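Side-chain contacts in glypican-1 (Homo sapiens, PDB 4YWT), which carries heparan sulfate chains at the cell surface and, through them, binds alpha-4(V) collagen and takes part in Schwann cell myelination: residues A[86-91]-A[397-402]; A[109-114]-A[149-154]; A[127-132]-A[326-331]; A[297-302]-A[464-469]; A[421-426]-A[437-442]. The protein carries 3 engineered substitutions. One frame throughout, in Å; residues are numbered along the deposited sequence. Where two conformers were deposited one is given.

In the fold
The five contacts are spread along the elongated, mostly helical core of glypican-1. Helix 70-129 takes part in three of them: interaction 1, interaction 2 about 37 Å further on (centre to centre), and interaction 3 at the far end, about 63 Å from interaction 1 between centres. Interaction 4 ties the helix 450-471 to the same bundle, its centre about 17 Å from that of interaction 2. Interaction 5 joins two loop segments, about 20 Å from interaction 1 and about 78 Å from interaction 3, both between centres. A calcium ion lies about 8 Å from the side chain of Pro439, and one lies about 13 Å from that of Leu399; the N-linked sugar borders interaction 2.

Interaction 1 (A[86-91]-A[397-402]); sequences TALRDS and GTLCSE
Ala87 meets Leu399 where helix 70-129 runs past helix 391-404; the CA atoms of Ala87 and Leu399, the nearest pair across the segments, are 7.2 Å apart. The methyl of Ala87 points toward the opposite helix, and its CB lies 3.6 Å from CD2 of Leu399. Beside this small methyl, CD2 of Leu399 also comes to 4.2 Å from the carbonyl carbon of Ala87. One residue on, Leu88 supplies the second half of the contact: its CD1 comes to 4.2 Å from CD1 of Leu399, the two leucine side chains crossing obliquely. Leu399 thus uses its two methyls separately, one for each residue. With CG anti to its carbonyl carbon (chi1 -80°), it holds out this fork toward helix 70-129. Further along, Ser91 also directs its CB toward the other helix but packs on Phe391 of helix 391-404. Behind the contact, Leu399 rests on Leu275 of helix 268-278, to which the next residue, Cys400, is tied through its disulfide with Cys271. No hydrogen bond links the two segments, so their mutual attachment is apolar, consistent with hydrophobic packing in a helical bundle.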
# COMPACT_ATOMS: atom_id res chain seq x y z
N THR A 86 -10.14 5.74 -18.41
CA THR A 86 -10.31 6.86 -17.48
C THR A 86 -10.80 6.38 -16.12
O THR A 86 -10.24 6.76 -15.08
CB THR A 86 -11.29 7.91 -18.05
OG1 THR A 86 -10.69 8.57 -19.17
CG2 THR A 86 -11.63 8.95 -16.99
N ALA A 87 -11.84 5.55 -16.13
CA ALA A 87 -12.38 5.00 -14.88
C ALA A 87 -11.29 4.26 -14.10
O ALA A 87 -11.05 4.54 -12.91
CB ALA A 87 -13.55 4.08 -15.17
N LEU A 88 -10.64 3.32 -14.78
CA LEU A 88 -9.60 2.50 -14.18
C LEU A 88 -8.50 3.35 -13.53
O LEU A 88 -8.19 3.19 -12.34
CB LEU A 88 -8.98 1.57 -15.22
CG LEU A 88 -8.04 0.49 -14.69
CD1 LEU A 88 -8.81 -0.57 -13.92
CD2 LEU A 88 -7.24 -0.14 -15.82
N ARG A 89 -7.93 4.27 -14.30
CA ARG A 89 -6.82 5.07 -13.79
C ARG A 89 -7.28 6.05 -12.72
O ARG A 89 -6.48 6.49 -11.89
CB ARG A 89 -6.12 5.83 -14.92
CG ARG A 89 -4.67 6.17 -14.59
CD ARG A 89 -4.06 7.16 -15.56
NE ARG A 89 -4.69 7.10 -16.88
CZ ARG A 89 -4.09 6.67 -17.98
NH1 ARG A 89 -2.83 6.25 -17.93
NH2 ARG A 89 -4.75 6.65 -19.13
N ASP A 90 -8.57 6.40 -12.72
CA ASP A 90 -9.12 7.21 -11.65
C ASP A 90 -9.13 6.44 -10.33
O ASP A 90 -8.63 6.92 -9.30
CB ASP A 90 -10.54 7.68 -11.99
CG ASP A 90 -10.55 8.96 -12.80
OD1 ASP A 90 -9.51 9.31 -13.39
OD2 ASP A 90 -11.61 9.63 -12.84
N SER A 91 -9.69 5.23 -10.37
CA SER A 91 -9.71 4.38 -9.18
C SER A 91 -8.29 4.14 -8.65
O SER A 91 -8.00 4.31 -7.44
CB SER A 91 -10.40 3.04 -9.49
OG SER A 91 -10.88 2.42 -8.31
N GLY A 397 -16.65 -5.20 -10.09
CA GLY A 397 -17.88 -4.93 -9.37
C GLY A 397 -18.12 -3.45 -9.14
O GLY A 397 -19.22 -2.95 -9.36
N THR A 398 -17.09 -2.74 -8.70
CA THR A 398 -17.21 -1.32 -8.40
C THR A 398 -17.30 -0.48 -9.68
O THR A 398 -18.09 0.46 -9.75
CB THR A 398 -16.04 -0.81 -7.55
OG1 THR A 398 -14.83 -0.85 -8.31
CG2 THR A 398 -15.88 -1.65 -6.29
N LEU A 399 -16.49 -0.83 -10.68
CA LEU A 399 -16.52 -0.10 -11.94
C LEU A 399 -17.86 -0.26 -12.64
O LEU A 399 -18.35 0.67 -13.28
CB LEU A 399 -15.39 -0.57 -12.86
CG LEU A 399 -14.01 0.03 -12.58
CD1 LEU A 399 -12.98 -0.50 -13.56
CD2 LEU A 399 -14.07 1.54 -12.61
N CYS A 400 -18.46 -1.44 -12.52
CA CYS A 400 -19.78 -1.69 -13.09
C CYS A 400 -20.87 -0.98 -12.29
O CYS A 400 -21.76 -0.36 -12.85
CB CYS A 400 -20.07 -3.19 -13.14
SG CYS A 400 -19.21 -4.07 -14.47
N SER A 401 -20.77 -1.09 -10.96
CA SER A 401 -21.77 -0.51 -10.08
C SER A 401 -21.83 1.01 -10.19
O SER A 401 -22.91 1.60 -10.12
CB SER A 401 -21.49 -0.91 -8.63
OG SER A 401 -22.38 -0.26 -7.73
N GLU A 402 -20.68 1.64 -10.36
CA GLU A 402 -20.60 3.09 -10.35
C GLU A 402 -20.95 3.74 -11.69
O GLU A 402 -21.68 4.74 -11.72
CB GLU A 402 -19.20 3.54 -9.93
CG GLU A 402 -18.94 3.42 -8.43
CD GLU A 402 -17.54 3.87 -8.04
OE1 GLU A 402 -16.68 4.00 -8.94
OE2 GLU A 402 -17.30 4.09 -6.84

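Interaction 2 (A[109-114]-A[149-154]); sequences HFQHLL and LYYRGA. With NAG (2-acetamido-2-deoxy-beta-D-glucopyranose), chain E.
Tyr151 reaches from helix 137-152 to helix 70-129, where Phe110 and Gln111 receive its ring. From CB the side chain leaves on the side opposite its own main-chain nitrogen (chi1 166°), which carries the ring toward helix 70-129. CE2 then approaches the aliphatic part of Gln111, 4.0 Å from its CG, while CE1 on the other edge lies 3.9 Å from CB of Phe110. CZ is also 3.9 Å from that CB, and the hydroxyl at the tip reaches the edge of the phenyl ring, with OH of Tyr151 3.7 Å from CD2 of Phe110. The two aromatic planes are inclined at 63°, an oblique meeting with centroids 6.0 Å apart. The tyrosine's polar end is satisfied by Asp107, which hydrogen-bonds to OH one helical turn before Gln111, so the ring is held both by packing and by its tip. Toward the surface, the amide end of Gln111 lies beside the N-acetylglucosamine attached to Asn115, and the guanidinium of Arg152 comes near that amide. On the inner side, Val223 of helix 204-236 touches both Tyr151 and Phe110, while Phe110 also packs on Leu374 of helix 373-387; the pair therefore sits among helices 70-129, 137-152, 204-236 and 373-387.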
# COMPACT_ATOMS: atom_id res chain seq x y z
N HIS A 109 6.15 10.58 11.00
CA HIS A 109 5.88 10.44 12.42
C HIS A 109 6.95 9.64 13.15
O HIS A 109 7.26 9.93 14.31
CB HIS A 109 4.51 9.81 12.67
CG HIS A 109 4.17 9.70 14.13
ND1 HIS A 109 4.08 10.80 14.95
CD2 HIS A 109 3.92 8.62 14.91
CE1 HIS A 109 3.78 10.41 16.18
NE2 HIS A 109 3.68 9.09 16.18
N PHE A 110 7.50 8.62 12.51
CA PHE A 110 8.59 7.86 13.11
C PHE A 110 9.81 8.78 13.28
O PHE A 110 10.41 8.86 14.37
CB PHE A 110 8.94 6.64 12.26
CG PHE A 110 7.94 5.52 12.39
CD1 PHE A 110 7.43 5.17 13.63
CD2 PHE A 110 7.52 4.82 11.27
CE1 PHE A 110 6.51 4.14 13.75
CE2 PHE A 110 6.60 3.79 11.38
CZ PHE A 110 6.09 3.45 12.63
N GLN A 111 10.15 9.47 12.19
CA GLN A 111 11.26 10.41 12.22
C GLN A 111 11.05 11.49 13.30
O GLN A 111 11.98 11.85 14.01
CB GLN A 111 11.46 11.05 10.85
CG GLN A 111 12.09 10.11 9.84
CD GLN A 111 12.32 10.76 8.49
OE1 GLN A 111 11.88 10.24 7.46
NE2 GLN A 111 13.00 11.90 8.49
N HIS A 112 9.81 11.97 13.42
CA HIS A 112 9.51 12.98 14.43
C HIS A 112 9.61 12.43 15.84
O HIS A 112 10.04 13.13 16.74
CB HIS A 112 8.11 13.58 14.23
CG HIS A 112 7.64 14.38 15.40
ND1 HIS A 112 6.76 13.88 16.34
CD2 HIS A 112 7.95 15.64 15.80
CE1 HIS A 112 6.54 14.80 17.26
NE2 HIS A 112 7.24 15.88 16.95
N LEU A 113 9.20 11.18 16.03
CA LEU A 113 9.29 10.57 17.35
C LEU A 113 10.75 10.49 17.76
O LEU A 113 11.12 10.89 18.88
CB LEU A 113 8.65 9.18 17.36
CG LEU A 113 7.13 9.14 17.47
CD1 LEU A 113 6.62 7.71 17.34
CD2 LEU A 113 6.65 9.76 18.77
N LEU A 114 11.59 9.99 16.85
CA LEU A 114 13.02 9.89 17.15
C LEU A 114 13.64 11.27 17.44
O LEU A 114 14.29 11.48 18.48
CB LEU A 114 13.76 9.22 15.99
CG LEU A 114 15.19 8.76 16.28
CD1 LEU A 114 15.22 7.85 17.49
CD2 LEU A 114 15.78 8.06 15.06
N LEU A 149 19.99 6.13 10.86
CA LEU A 149 20.51 5.35 9.74
C LEU A 149 19.89 3.95 9.70
O LEU A 149 19.57 3.43 8.63
CB LEU A 149 22.03 5.23 9.81
CG LEU A 149 22.85 6.37 9.19
CD1 LEU A 149 24.30 6.26 9.60
CD2 LEU A 149 22.71 6.33 7.67
N TYR A 150 19.74 3.36 10.88
CA TYR A 150 19.14 2.04 11.01
C TYR A 150 17.69 2.03 10.55
O TYR A 150 17.24 1.07 9.93
CB TYR A 150 19.24 1.55 12.46
CG TYR A 150 18.75 0.14 12.67
CD1 TYR A 150 19.44 -0.94 12.12
CD2 TYR A 150 17.61 -0.12 13.41
CE1 TYR A 150 18.99 -2.23 12.31
CE2 TYR A 150 17.16 -1.41 13.61
CZ TYR A 150 17.86 -2.46 13.06
OH TYR A 150 17.43 -3.75 13.24
N TYR A 151 16.96 3.10 10.87
CA TYR A 151 15.58 3.22 10.43
C TYR A 151 15.50 3.41 8.92
O TYR A 151 14.64 2.84 8.26
CB TYR A 151 14.87 4.38 11.13
CG TYR A 151 13.56 4.75 10.48
CD1 TYR A 151 12.41 4.01 10.71
CD2 TYR A 151 13.46 5.85 9.63
CE1 TYR A 151 11.21 4.34 10.11
CE2 TYR A 151 12.27 6.18 9.02
CZ TYR A 151 11.14 5.43 9.27
OH TYR A 151 9.95 5.76 8.67
N ARG A 152 16.40 4.23 8.38
CA ARG A 152 16.35 4.55 6.95
C ARG A 152 16.73 3.36 6.07
O ARG A 152 16.56 3.41 4.85
CB ARG A 152 17.26 5.74 6.64
CG ARG A 152 16.74 7.06 7.18
CD ARG A 152 17.45 8.25 6.55
NE ARG A 152 17.05 9.51 7.15
CZ ARG A 152 17.87 10.31 7.83
NH1 ARG A 152 19.14 9.97 8.00
NH2 ARG A 152 17.42 11.44 8.35
N GLY A 153 17.23 2.30 6.69
CA GLY A 153 17.48 1.07 5.96
C GLY A 153 18.95 0.74 5.76
O GLY A 153 19.27 -0.35 5.28
N ALA A 154 19.83 1.67 6.11
CA ALA A 154 21.26 1.43 6.04
C ALA A 154 21.59 0.19 6.86
O ALA A 154 21.01 -0.01 7.92
CB ALA A 154 22.04 2.63 6.54
C1 NAG E . 14.76 14.64 11.88
C2 NAG E . 14.00 15.35 10.74
C3 NAG E . 14.81 15.31 9.44
C4 NAG E . 16.22 15.82 9.66
C5 NAG E . 16.88 15.03 10.79
C6 NAG E . 18.27 15.51 11.12
C7 NAG E . 11.55 15.34 10.86
C8 NAG E . 11.66 16.71 11.47
N2 NAG E . 12.70 14.74 10.54
O3 NAG E . 14.16 16.10 8.46
O4 NAG E . 16.99 15.68 8.48
O5 NAG E . 16.09 15.18 11.98
O6 NAG E . 18.36 16.93 11.05
O7 NAG E . 10.46 14.80 10.67

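Interaction 3 (A[127-132]-A[326-331]); sequences GAFGEL and ALQDNR
Gln328 reaches from the end of helix 316-328 to Leu132 and Phe129, and it makes the close contacts from segment 326-331. The first kind is van der Waals packing of one Leu132 methyl along the glutamine chain and its amide: CD1 of Leu132 is 3.8 Å from CG of Gln328 and the same distance from CD of Gln328. The approach is closest at the amide nitrogen, with CD1 of Leu132 3.2 Å from NE2 of Gln328, a tight contact and not a hydrogen bond. The glutamine chain is extended beyond CG (chi2 173°), which takes its amide toward both partners.

The segments belong to an outlying part of the helical bundle, where the short helix 131-134 follows helix 70-129. Gly130 forms the break: it leaves the first helix with positive phi (66°) and occupies the N-cap position of the second. Phe129, just before Gly130, and Leu132, just after it in helix 131-134, meet the same glutamine. In segment 326-331, the chain leaves helix 316-328 through a type I beta turn from Gln328 to Arg331, closed by a backbone hydrogen bond from Arg331 N to Gln328 O.

The approach to Phe129 is looser. OE1 of Gln328 lies at the edge of the phenyl ring, 4.1 Å from CD1 of Phe129, with the ring and amide planes 62° apart. One face of that ring is covered by CB of Ala128, over its centre, and Phe125 meets the ring edge-to-face. Leu132 also packs on Leu173 and Leu177 of helix 158-177.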
# COMPACT_ATOMS: atom_id res chain seq x y z
N GLY A 127 20.18 19.26 33.09
CA GLY A 127 19.66 19.55 34.42
C GLY A 127 19.71 18.34 35.34
O GLY A 127 20.06 18.46 36.51
N ALA A 128 19.38 17.17 34.79
CA ALA A 128 19.25 15.96 35.59
C ALA A 128 20.60 15.31 35.92
O ALA A 128 20.73 14.65 36.95
CB ALA A 128 18.37 14.95 34.86
N PHE A 129 21.59 15.50 35.05
CA PHE A 129 22.85 14.78 35.19
C PHE A 129 24.08 15.68 35.09
O PHE A 129 25.17 15.30 35.54
CB PHE A 129 22.93 13.68 34.12
CG PHE A 129 21.73 12.78 34.09
CD1 PHE A 129 21.39 12.02 35.20
CD2 PHE A 129 20.94 12.70 32.96
CE1 PHE A 129 20.28 11.19 35.18
CE2 PHE A 129 19.83 11.87 32.93
CZ PHE A 129 19.50 11.11 34.04
N GLY A 130 23.92 16.86 34.51
CA GLY A 130 25.01 17.82 34.42
C GLY A 130 26.18 17.40 33.54
O GLY A 130 26.01 17.05 32.37
N GLU A 131 27.38 17.44 34.12
CA GLU A 131 28.61 17.13 33.40
C GLU A 131 28.63 15.68 32.92
O GLU A 131 29.33 15.35 31.95
CB GLU A 131 29.83 17.40 34.29
N LEU A 132 27.87 14.82 33.59
CA LEU A 132 27.72 13.43 33.17
C LEU A 132 27.22 13.36 31.74
O LEU A 132 27.72 12.57 30.93
CB LEU A 132 26.76 12.69 34.10
CG LEU A 132 27.33 12.12 35.40
CD1 LEU A 132 26.36 11.11 35.99
CD2 LEU A 132 28.69 11.50 35.17
N ALA A 326 20.79 4.50 37.18
CA ALA A 326 21.26 3.22 37.70
C ALA A 326 22.76 3.23 37.95
O ALA A 326 23.22 2.81 39.02
CB ALA A 326 20.90 2.10 36.73
N LEU A 327 23.53 3.72 36.97
CA LEU A 327 24.98 3.81 37.12
C LEU A 327 25.35 4.66 38.33
O LEU A 327 26.19 4.27 39.14
CB LEU A 327 25.62 4.40 35.87
CG LEU A 327 27.14 4.53 36.01
CD1 LEU A 327 27.82 3.17 35.89
CD2 LEU A 327 27.72 5.52 35.02
N GLN A 328 24.72 5.83 38.44
CA GLN A 328 24.96 6.72 39.57
C GLN A 328 24.73 6.03 40.91
O GLN A 328 25.60 6.05 41.77
CB GLN A 328 24.07 7.96 39.49
CG GLN A 328 24.70 9.14 38.78
CD GLN A 328 23.72 10.27 38.58
OE1 GLN A 328 22.51 10.06 38.61
NE2 GLN A 328 24.24 11.48 38.39
N ASP A 329 23.56 5.42 41.07
CA ASP A 329 23.25 4.77 42.35
C ASP A 329 23.91 3.39 42.47
O ASP A 329 23.68 2.67 43.44
CB ASP A 329 21.74 4.66 42.54
CG ASP A 329 21.09 6.02 42.70
OD1 ASP A 329 21.77 7.04 42.45
OD2 ASP A 329 19.90 6.08 43.10
N ASN A 330 24.74 3.05 41.49
CA ASN A 330 25.63 1.89 41.61
C ASN A 330 27.10 2.30 41.52
O ASN A 330 27.97 1.46 41.29
CB ASN A 330 25.32 0.85 40.55
CG ASN A 330 24.25 -0.13 40.98
OD1 ASN A 330 23.39 0.19 41.80
ND2 ASN A 330 24.30 -1.34 40.44
N ARG A 331 27.38 3.59 41.71
CA ARG A 331 28.74 4.11 41.64
C ARG A 331 29.67 3.47 42.66
O ARG A 331 30.76 3.01 42.32
CB ARG A 331 28.74 5.63 41.83

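Interaction 4 (A[297-302]-A[464-469]); sequences VLITDK and NRLRSA
Ile299 and Leu466 form the tight part of a contact in the elongated glypican helical bundle, joining segment 297-302, on helix 286-299, to helix 450-471. Their side chains cross at about a right angle, and one methyl of the leucine sits against the branch point of the isoleucine: CD2 of Leu466 is 3.7 Å from CG2 of Ile299 and 3.8 Å from its CB. The long arm of the isoleucine, CG1, extends away from the nitrogen of its own residue (chi1 -164°), carrying CD1 on toward Ala469. There the fit is looser, CD1 of Ile299 lying 4.1 Å from CB of Ala469. Phe222 of helix 204-236 packs on Ile299, and Leu292 and Met296 of helix 286-299 pack on Leu466, so this apolar patch is buried between helices.

On the solvent side, Arg467, exposed, lies against Asn291 of helix 286-299, and Lys302 makes a cation-pi interaction with Tyr470. A separate, buried flank faces helix 373-387, where Thr300 touches Val378 and Lys382. Its hydroxyl turns back along the chain, with OG1 of Thr300 donating to O of Val297 at 2.7 Å, the donor tilted 23° from the carbonyl plane.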
# COMPACT_ATOMS: atom_id res chain seq x y z
N VAL A 297 -0.53 -5.43 8.31
CA VAL A 297 -1.44 -5.25 9.44
C VAL A 297 -0.82 -5.90 10.67
O VAL A 297 -0.85 -5.33 11.77
CB VAL A 297 -2.83 -5.86 9.16
CG1 VAL A 297 -3.63 -6.00 10.45
CG2 VAL A 297 -3.59 -5.01 8.15
N LEU A 298 -0.23 -7.08 10.49
CA LEU A 298 0.37 -7.81 11.59
C LEU A 298 1.58 -7.11 12.21
O LEU A 298 1.73 -7.10 13.43
CB LEU A 298 0.79 -9.21 11.13
CG LEU A 298 -0.29 -10.29 11.23
CD1 LEU A 298 0.27 -11.65 10.83
CD2 LEU A 298 -0.86 -10.33 12.64
N ILE A 299 2.43 -6.52 11.37
CA ILE A 299 3.68 -5.94 11.85
C ILE A 299 3.46 -4.74 12.79
O ILE A 299 4.33 -4.43 13.61
CB ILE A 299 4.59 -5.50 10.67
CG1 ILE A 299 6.03 -5.28 11.15
CG2 ILE A 299 4.04 -4.26 9.98
CD1 ILE A 299 6.68 -6.51 11.72
N THR A 300 2.31 -4.09 12.68
CA THR A 300 2.02 -2.91 13.49
C THR A 300 1.95 -3.22 14.98
O THR A 300 2.15 -2.35 15.82
CB THR A 300 0.70 -2.23 13.06
OG1 THR A 300 -0.39 -3.12 13.29
CG2 THR A 300 0.75 -1.85 11.60
N ASP A 301 1.66 -4.48 15.31
CA ASP A 301 1.61 -4.91 16.70
C ASP A 301 2.97 -4.79 17.37
O ASP A 301 3.07 -4.53 18.57
CB ASP A 301 1.10 -6.35 16.80
CG ASP A 301 -0.37 -6.48 16.47
OD1 ASP A 301 -1.10 -5.48 16.60
OD2 ASP A 301 -0.79 -7.59 16.07
N LYS A 302 4.02 -4.96 16.57
CA LYS A 302 5.39 -4.97 17.07
C LYS A 302 5.92 -3.57 17.38
O LYS A 302 7.04 -3.42 17.86
CB LYS A 302 6.32 -5.66 16.07
CG LYS A 302 6.01 -7.13 15.86
CD LYS A 302 5.89 -7.85 17.19
CE LYS A 302 5.91 -9.36 17.01
NZ LYS A 302 5.91 -10.07 18.32
N ASN A 464 7.87 -11.43 2.51
CA ASN A 464 8.89 -12.21 3.21
C ASN A 464 9.66 -11.35 4.19
O ASN A 464 9.86 -11.74 5.36
CB ASN A 464 9.84 -12.86 2.21
CG ASN A 464 9.17 -13.95 1.39
OD1 ASN A 464 8.24 -14.61 1.85
ND2 ASN A 464 9.65 -14.14 0.16
N ARG A 465 10.10 -10.17 3.73
CA ARG A 465 10.77 -9.21 4.61
C ARG A 465 9.95 -8.92 5.87
O ARG A 465 10.51 -8.83 6.96
CB ARG A 465 11.04 -7.90 3.87
CG ARG A 465 12.23 -7.90 2.93
CD ARG A 465 12.72 -6.48 2.72
NE ARG A 465 13.75 -6.38 1.69
CZ ARG A 465 13.56 -5.85 0.49
NH1 ARG A 465 12.37 -5.36 0.16
NH2 ARG A 465 14.55 -5.80 -0.39
N LEU A 466 8.64 -8.76 5.70
CA LEU A 466 7.77 -8.42 6.83
C LEU A 466 7.49 -9.59 7.76
O LEU A 466 7.25 -9.40 8.95
CB LEU A 466 6.45 -7.85 6.31
CG LEU A 466 6.48 -6.37 5.94
CD1 LEU A 466 5.59 -6.11 4.75
CD2 LEU A 466 6.05 -5.53 7.12
N ARG A 467 7.51 -10.81 7.22
CA ARG A 467 7.33 -11.99 8.04
C ARG A 467 8.58 -12.21 8.89
O ARG A 467 8.49 -12.49 10.10
CB ARG A 467 7.03 -13.22 7.17
CG ARG A 467 5.66 -13.15 6.52
CD ARG A 467 5.40 -14.32 5.58
NE ARG A 467 4.02 -14.32 5.11
CZ ARG A 467 3.57 -15.06 4.10
NH1 ARG A 467 4.39 -15.86 3.44
NH2 ARG A 467 2.29 -14.98 3.74
N SER A 468 9.74 -12.06 8.26
CA SER A 468 11.01 -12.14 8.99
C SER A 468 11.08 -11.04 10.05
O SER A 468 11.46 -11.30 11.19
CB SER A 468 12.19 -12.02 8.03
OG SER A 468 12.25 -13.14 7.16
N ALA A 469 10.70 -9.83 9.67
CA ALA A 469 10.68 -8.70 10.60
C ALA A 469 9.76 -8.99 11.78
O ALA A 469 10.08 -8.65 12.92
CB ALA A 469 10.24 -7.43 9.88

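Interaction 5 (A[421-426]-A[437-442]); sequences GRYLPE and NNPEVE
The ring of Tyr423 swings away from the main-chain nitrogen of its residue (chi1 177°), while Glu440 bends at chi2 (-46°); together these torsions bring the phenol hydroxyl to the carboxylate. The side chains come from opposite directions, and OH of Tyr423 donates a hydrogen bond of 3.0 Å to OE2 of Glu440. The oxygen is met on its anti side, with the donor 31° out of the carboxylate plane. OE2 of Glu440 also lies at the edge of the phenol ring and in its plane, 3.4 Å from CE1 of Tyr423. The hydroxyl further touches the aliphatic stem, OH of Tyr423 being 3.6 Å from CG of Glu440.

The glutamate is placed by an Asx turn at Asn438. OD1 of Asn438 accepts from N of Glu440 at 3.0 Å, in the carbonyl plane, and from N of Val441 at 3.1 Å, where the donor stands above that plane; the second bond extends the turn into an Asx motif. Two hydrogen bonds on one oxygen thus fix the backbone that presents Glu440. The Asn438 amide is itself held through ND2 by Gln435 and by the backbone carbonyl of Asn273.

Both segments belong to the loop region between strand 420-421 and helix 450-471, and both lean on helix 268-278, where Tyr270 meets the Tyr423 ring and also touches Glu440. Next to the hydrogen bond the packing is sparse: CB of Pro425 lies 4.5 Å from CG of Pro439. Within its own segment, Pro425 places CD over the centre of one face of the Tyr423 ring, 3.5 Å above its plane.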
# COMPACT_ATOMS: atom_id res chain seq x y z
N GLY A 421 -33.22 -7.50 -22.28
CA GLY A 421 -33.66 -8.77 -21.72
C GLY A 421 -32.94 -9.17 -20.44
O GLY A 421 -32.46 -8.32 -19.69
N ARG A 422 -32.89 -10.47 -20.19
CA ARG A 422 -32.16 -10.99 -19.04
C ARG A 422 -30.86 -11.65 -19.49
O ARG A 422 -30.79 -12.24 -20.57
CB ARG A 422 -33.02 -12.00 -18.27
N TYR A 423 -29.82 -11.54 -18.66
CA TYR A 423 -28.53 -12.13 -18.96
C TYR A 423 -28.32 -13.41 -18.16
O TYR A 423 -28.14 -13.38 -16.94
CB TYR A 423 -27.41 -11.12 -18.67
CG TYR A 423 -26.00 -11.62 -18.86
CD1 TYR A 423 -25.39 -11.60 -20.11
CD2 TYR A 423 -25.25 -12.08 -17.78
CE1 TYR A 423 -24.09 -12.05 -20.28
CE2 TYR A 423 -23.95 -12.53 -17.94
CZ TYR A 423 -23.38 -12.51 -19.20
OH TYR A 423 -22.09 -12.95 -19.37
N LEU A 424 -28.37 -14.54 -18.86
CA LEU A 424 -28.25 -15.86 -18.26
C LEU A 424 -26.88 -16.25 -17.67
O LEU A 424 -26.83 -16.70 -16.52
CB LEU A 424 -28.68 -16.92 -19.28
CG LEU A 424 -30.15 -16.86 -19.68
CD1 LEU A 424 -30.48 -17.93 -20.72
CD2 LEU A 424 -31.05 -17.00 -18.46
N PRO A 425 -25.78 -16.09 -18.44
CA PRO A 425 -24.50 -16.71 -18.03
C PRO A 425 -24.03 -16.38 -16.62
O PRO A 425 -24.26 -15.28 -16.11
CB PRO A 425 -23.51 -16.15 -19.06
CG PRO A 425 -24.33 -15.86 -20.25
CD PRO A 425 -25.63 -15.35 -19.70
N GLU A 426 -23.36 -17.35 -15.99
CA GLU A 426 -22.81 -17.18 -14.65
C GLU A 426 -21.63 -16.22 -14.64
O GLU A 426 -20.88 -16.14 -15.62
CB GLU A 426 -22.38 -18.53 -14.08
CG GLU A 426 -23.37 -19.16 -13.11
CD GLU A 426 -23.58 -18.35 -11.85
OE1 GLU A 426 -22.73 -17.48 -11.54
OE2 GLU A 426 -24.60 -18.57 -11.16
N ASN A 437 -12.79 -19.81 -20.27
CA ASN A 437 -14.14 -20.03 -20.79
C ASN A 437 -15.03 -18.79 -20.88
O ASN A 437 -16.22 -18.91 -21.20
CB ASN A 437 -14.85 -21.09 -19.94
CG ASN A 437 -14.33 -22.49 -20.21
OD1 ASN A 437 -13.76 -22.75 -21.27
ND2 ASN A 437 -14.54 -23.39 -19.26
N ASN A 438 -14.48 -17.61 -20.59
CA ASN A 438 -15.28 -16.38 -20.56
C ASN A 438 -16.00 -16.13 -21.88
O ASN A 438 -15.37 -15.96 -22.92
CB ASN A 438 -14.38 -15.18 -20.21
CG ASN A 438 -15.18 -13.93 -19.87
OD1 ASN A 438 -16.16 -13.59 -20.52
ND2 ASN A 438 -14.73 -13.22 -18.83
N PRO A 439 -17.35 -16.12 -21.84
CA PRO A 439 -18.20 -16.00 -23.03
C PRO A 439 -18.10 -14.64 -23.71
O PRO A 439 -18.18 -14.55 -24.93
CB PRO A 439 -19.61 -16.23 -22.48
CG PRO A 439 -19.52 -15.81 -21.05
CD PRO A 439 -18.14 -16.20 -20.60
N GLU A 440 -17.96 -13.58 -22.91
CA GLU A 440 -17.92 -12.23 -23.44
C GLU A 440 -16.55 -11.84 -23.98
O GLU A 440 -16.44 -11.20 -25.03
CB GLU A 440 -18.37 -11.24 -22.36
CG GLU A 440 -19.67 -11.63 -21.67
CD GLU A 440 -20.76 -12.06 -22.64
OE1 GLU A 440 -20.85 -11.48 -23.75
OE2 GLU A 440 -21.53 -12.97 -22.30
N VAL A 441 -15.50 -12.22 -23.26
CA VAL A 441 -14.14 -11.88 -23.65
C VAL A 441 -13.33 -13.15 -23.88
O VAL A 441 -13.35 -14.05 -23.05
CB VAL A 441 -13.44 -11.02 -22.58
CG1 VAL A 441 -12.15 -10.43 -23.14
CG2 VAL A 441 -14.36 -9.93 -22.08
N GLU A 442 -12.61 -13.21 -24.99
CA GLU A 442 -11.77 -14.37 -25.23
C GLU A 442 -10.34 -14.03 -24.85
O GLU A 442 -9.67 -13.24 -25.51
CB GLU A 442 -11.86 -14.84 -26.68
CG GLU A 442 -12.44 -16.24 -26.82
CD GLU A 442 -12.53 -16.71 -28.26
OE1 GLU A 442 -13.67 -16.83 -28.77
OE2 GLU A 442 -11.48 -16.97 -28.87